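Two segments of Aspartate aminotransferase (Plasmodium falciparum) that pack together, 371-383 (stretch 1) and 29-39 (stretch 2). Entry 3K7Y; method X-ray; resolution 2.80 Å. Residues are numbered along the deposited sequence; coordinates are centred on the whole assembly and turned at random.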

# COMPACT_ATOMS: atom_id res chain seq x y z
N HIS A 371 19.90 27.93 17.38
CA HIS A 371 18.86 28.80 16.87
C HIS A 371 17.82 27.83 16.32
O HIS A 371 18.11 26.66 16.09
CB HIS A 371 19.44 29.68 15.77
CG HIS A 371 20.85 30.11 16.03
ND1 HIS A 371 21.15 31.13 16.89
CD2 HIS A 371 22.03 29.63 15.57
CE1 HIS A 371 22.46 31.28 16.94
NE2 HIS A 371 23.02 30.38 16.15
N HIS A 372 16.59 28.28 16.11
CA HIS A 372 15.54 27.28 15.99
C HIS A 372 15.20 26.94 14.54
O HIS A 372 14.04 26.90 14.13
CB HIS A 372 14.37 27.63 16.91
CG HIS A 372 14.80 27.85 18.34
ND1 HIS A 372 15.00 29.10 18.87
CD2 HIS A 372 15.15 26.96 19.30
CE1 HIS A 372 15.42 28.99 20.12
NE2 HIS A 372 15.52 27.70 20.41
N ILE A 373 16.26 26.65 13.78
CA ILE A 373 16.15 26.30 12.36
C ILE A 373 16.69 24.90 12.03
O ILE A 373 17.84 24.57 12.34
CB ILE A 373 16.83 27.35 11.45
CG1 ILE A 373 17.02 26.76 10.05
CG2 ILE A 373 18.13 27.88 12.07
CD1 ILE A 373 18.25 27.22 9.31
N TYR A 374 15.86 24.09 11.37
CA TYR A 374 16.22 22.68 11.07
C TYR A 374 16.41 22.37 9.58
O TYR A 374 15.64 22.81 8.72
CB TYR A 374 15.25 21.70 11.76
CG TYR A 374 14.99 22.05 13.20
CD1 TYR A 374 13.87 22.81 13.56
CD2 TYR A 374 15.88 21.67 14.20
CE1 TYR A 374 13.64 23.16 14.89
CE2 TYR A 374 15.66 22.02 15.55
CZ TYR A 374 14.53 22.77 15.88
OH TYR A 374 14.28 23.12 17.20
N ILE A 375 17.43 21.56 9.31
CA ILE A 375 18.06 21.41 8.01
C ILE A 375 18.64 19.99 7.98
O ILE A 375 19.04 19.49 9.02
CB ILE A 375 19.19 22.46 7.88
CG1 ILE A 375 20.25 22.07 6.85
CG2 ILE A 375 19.88 22.63 9.23
CD1 ILE A 375 21.65 22.54 7.20
N ILE A 376 18.70 19.34 6.82
CA ILE A 376 19.25 17.98 6.77
C ILE A 376 20.78 17.94 6.98
O ILE A 376 21.50 18.87 6.61
CB ILE A 376 18.81 17.19 5.49
CG1 ILE A 376 17.29 17.24 5.29
CG2 ILE A 376 19.29 15.74 5.52
CD1 ILE A 376 16.83 18.25 4.18
N ASN A 377 21.25 16.85 7.58
CA ASN A 377 22.68 16.61 7.89
C ASN A 377 23.67 16.85 6.76
O ASN A 377 24.85 17.08 7.02
CB ASN A 377 22.86 15.16 8.38
CG ASN A 377 21.95 14.83 9.54
OD1 ASN A 377 20.95 14.11 9.39
ND2 ASN A 377 22.28 15.38 10.72
N ASN A 378 23.20 16.76 5.51
CA ASN A 378 24.10 16.82 4.35
C ASN A 378 24.19 18.16 3.60
O ASN A 378 25.00 18.31 2.68
CB ASN A 378 23.82 15.65 3.37
CG ASN A 378 22.41 15.71 2.73
OD1 ASN A 378 21.99 14.75 2.09
ND2 ASN A 378 21.70 16.81 2.91
N GLY A 379 23.35 19.13 3.99
CA GLY A 379 23.26 20.40 3.30
C GLY A 379 21.94 20.70 2.61
O GLY A 379 21.68 21.85 2.30
N ARG A 380 21.10 19.68 2.36
CA ARG A 380 19.82 19.86 1.63
C ARG A 380 18.85 20.85 2.31
O ARG A 380 18.76 20.90 3.54
CB ARG A 380 19.10 18.52 1.41
CG ARG A 380 17.96 18.62 0.40
CD ARG A 380 17.15 17.32 0.27
NE ARG A 380 16.11 17.18 1.29
CZ ARG A 380 15.26 16.16 1.38
NH1 ARG A 380 15.31 15.16 0.50
NH2 ARG A 380 14.35 16.14 2.34
N ILE A 381 18.12 21.62 1.51
CA ILE A 381 17.34 22.72 2.07
C ILE A 381 15.99 22.88 1.42
O ILE A 381 15.90 23.17 0.23
CB ILE A 381 18.10 24.03 1.95
CG1 ILE A 381 18.83 24.33 3.25
CG2 ILE A 381 17.19 25.19 1.59
CD1 ILE A 381 19.84 25.42 3.06
N ASN A 382 14.95 22.73 2.23
CA ASN A 382 13.61 22.98 1.76
C ASN A 382 13.40 24.48 1.54
O ASN A 382 13.22 25.24 2.49
CB ASN A 382 12.58 22.42 2.75
CG ASN A 382 11.22 22.25 2.13
OD1 ASN A 382 11.12 21.93 0.95
ND2 ASN A 382 10.17 22.49 2.91
N VAL A 383 13.46 24.88 0.27
CA VAL A 383 13.37 26.28 -0.10
C VAL A 383 11.97 26.81 0.12
O VAL A 383 11.79 27.93 0.58
CB VAL A 383 13.81 26.51 -1.57
CG1 VAL A 383 13.30 27.84 -2.10
CG2 VAL A 383 15.32 26.45 -1.68
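Stretch 2 29-39: EEKINLSIGVC

Four of the six hydrogen bonds between the stretches join main chain to main chain. I32 N donates to H372 O at 2.6 Å (N-H...O angle 160°), and Y374 N returns a bond to I32 O at 2.9 Å (161°). I32 thus pairs with the residues before and after I373, which is the signature of a parallel bridge; the CA atoms of I373 and I32 lie 4.5 Å apart (phi/psi -120/127 and -118/133, both extended). A weak bond from L34 N to Y374 O (2.9 Å, 130°) carries the same register through the Y374-N33 pair.

Beyond the bridges, stretch 1 turns back through a type I turn, I376 to G379, and its second strand also reaches stretch 2: N382 N donates to L34 O at 3.1 Å and a nearly linear 175°. L34 is therefore bonded through its N to one arm and through its O to the other. Side chains add R380 NH2 to S35 O (3.1 Å, 147°) and a weak bond from N382 ND2 to V38 O (3.1 Å, 133°).

Side-chain packing is partly in register: I373 meets its bridge partner I32 on one sheet face, CB to CB 4.2 Å, and I373 CG1 also lies 3.8 Å from L34 CD1, two residues further on. K31 CD meets the Y374 ring at its edge, 3.9 Å from Y374 OH.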

# COMPACT_ATOMS: atom_id res chain seq x y z
N GLU A 29 8.55 28.81 19.66
CA GLU A 29 7.81 29.19 18.46
C GLU A 29 8.83 29.99 17.61
O GLU A 29 9.92 30.30 18.10
CB GLU A 29 6.60 30.03 18.86
CG GLU A 29 6.02 30.97 17.81
CD GLU A 29 5.52 32.29 18.40
OE1 GLU A 29 6.17 32.85 19.32
OE2 GLU A 29 4.47 32.78 17.92
N GLU A 30 8.49 30.30 16.36
CA GLU A 30 9.49 30.83 15.42
C GLU A 30 10.52 29.73 15.09
O GLU A 30 11.63 29.99 14.60
CB GLU A 30 10.13 32.14 15.92
CG GLU A 30 11.51 32.46 15.31
CD GLU A 30 11.78 33.94 15.12
OE1 GLU A 30 11.89 34.67 16.12
OE2 GLU A 30 11.90 34.37 13.95
N LYS A 31 10.15 28.48 15.36
CA LYS A 31 10.90 27.34 14.86
C LYS A 31 10.77 27.33 13.34
O LYS A 31 9.71 27.66 12.81
CB LYS A 31 10.39 26.04 15.46
CG LYS A 31 10.99 25.69 16.82
CD LYS A 31 10.56 24.31 17.33
CE LYS A 31 9.04 24.15 17.46
NZ LYS A 31 8.62 22.79 17.87
N ILE A 32 11.86 26.98 12.66
CA ILE A 32 11.86 26.93 11.20
C ILE A 32 12.14 25.54 10.62
O ILE A 32 13.08 24.84 11.02
CB ILE A 32 12.80 28.00 10.57
CG1 ILE A 32 12.31 29.40 10.95
CG2 ILE A 32 12.84 27.87 9.06
CD1 ILE A 32 13.32 30.51 10.73
N ASN A 33 11.30 25.19 9.65
CA ASN A 33 11.15 23.87 9.06
C ASN A 33 11.77 23.77 7.68
O ASN A 33 11.10 24.06 6.68
CB ASN A 33 9.65 23.64 8.90
CG ASN A 33 8.87 24.94 8.59
OD1 ASN A 33 8.72 25.81 9.45
ND2 ASN A 33 8.38 25.07 7.35
N LEU A 34 13.03 23.36 7.59
CA LEU A 34 13.69 23.33 6.28
C LEU A 34 14.23 21.95 5.88
O LEU A 34 15.21 21.85 5.15
CB LEU A 34 14.81 24.38 6.20
CG LEU A 34 14.52 25.86 6.50
CD1 LEU A 34 15.79 26.68 6.46
CD2 LEU A 34 13.48 26.46 5.56
N SER A 35 13.57 20.90 6.34
CA SER A 35 14.05 19.53 6.16
C SER A 35 12.98 18.65 5.52
O SER A 35 13.27 17.75 4.73
CB SER A 35 14.43 18.94 7.51
OG SER A 35 13.32 19.02 8.38
N ILE A 36 11.73 18.94 5.91
CA ILE A 36 10.53 18.27 5.42
C ILE A 36 10.49 18.13 3.90
O ILE A 36 10.77 19.08 3.16
CB ILE A 36 9.23 18.99 5.94
CG1 ILE A 36 9.52 20.42 6.46
CG2 ILE A 36 8.52 18.16 7.01
CD1 ILE A 36 10.15 20.52 7.88
N GLY A 37 10.14 16.93 3.43
CA GLY A 37 10.01 16.66 2.00
C GLY A 37 8.89 17.47 1.34
O GLY A 37 8.88 17.64 0.13
N VAL A 38 7.96 17.96 2.16
CA VAL A 38 6.76 18.66 1.68
C VAL A 38 7.05 20.08 1.20
O VAL A 38 8.10 20.64 1.50
CB VAL A 38 5.62 18.68 2.75
CG1 VAL A 38 5.51 17.33 3.44
CG2 VAL A 38 5.83 19.78 3.79
N CYS A 39 6.10 20.64 0.46
CA CYS A 39 6.21 22.00 -0.02
C CYS A 39 5.25 22.92 0.75
O CYS A 39 4.05 22.63 0.84
CB CYS A 39 5.96 22.02 -1.53
SG CYS A 39 5.12 23.48 -2.12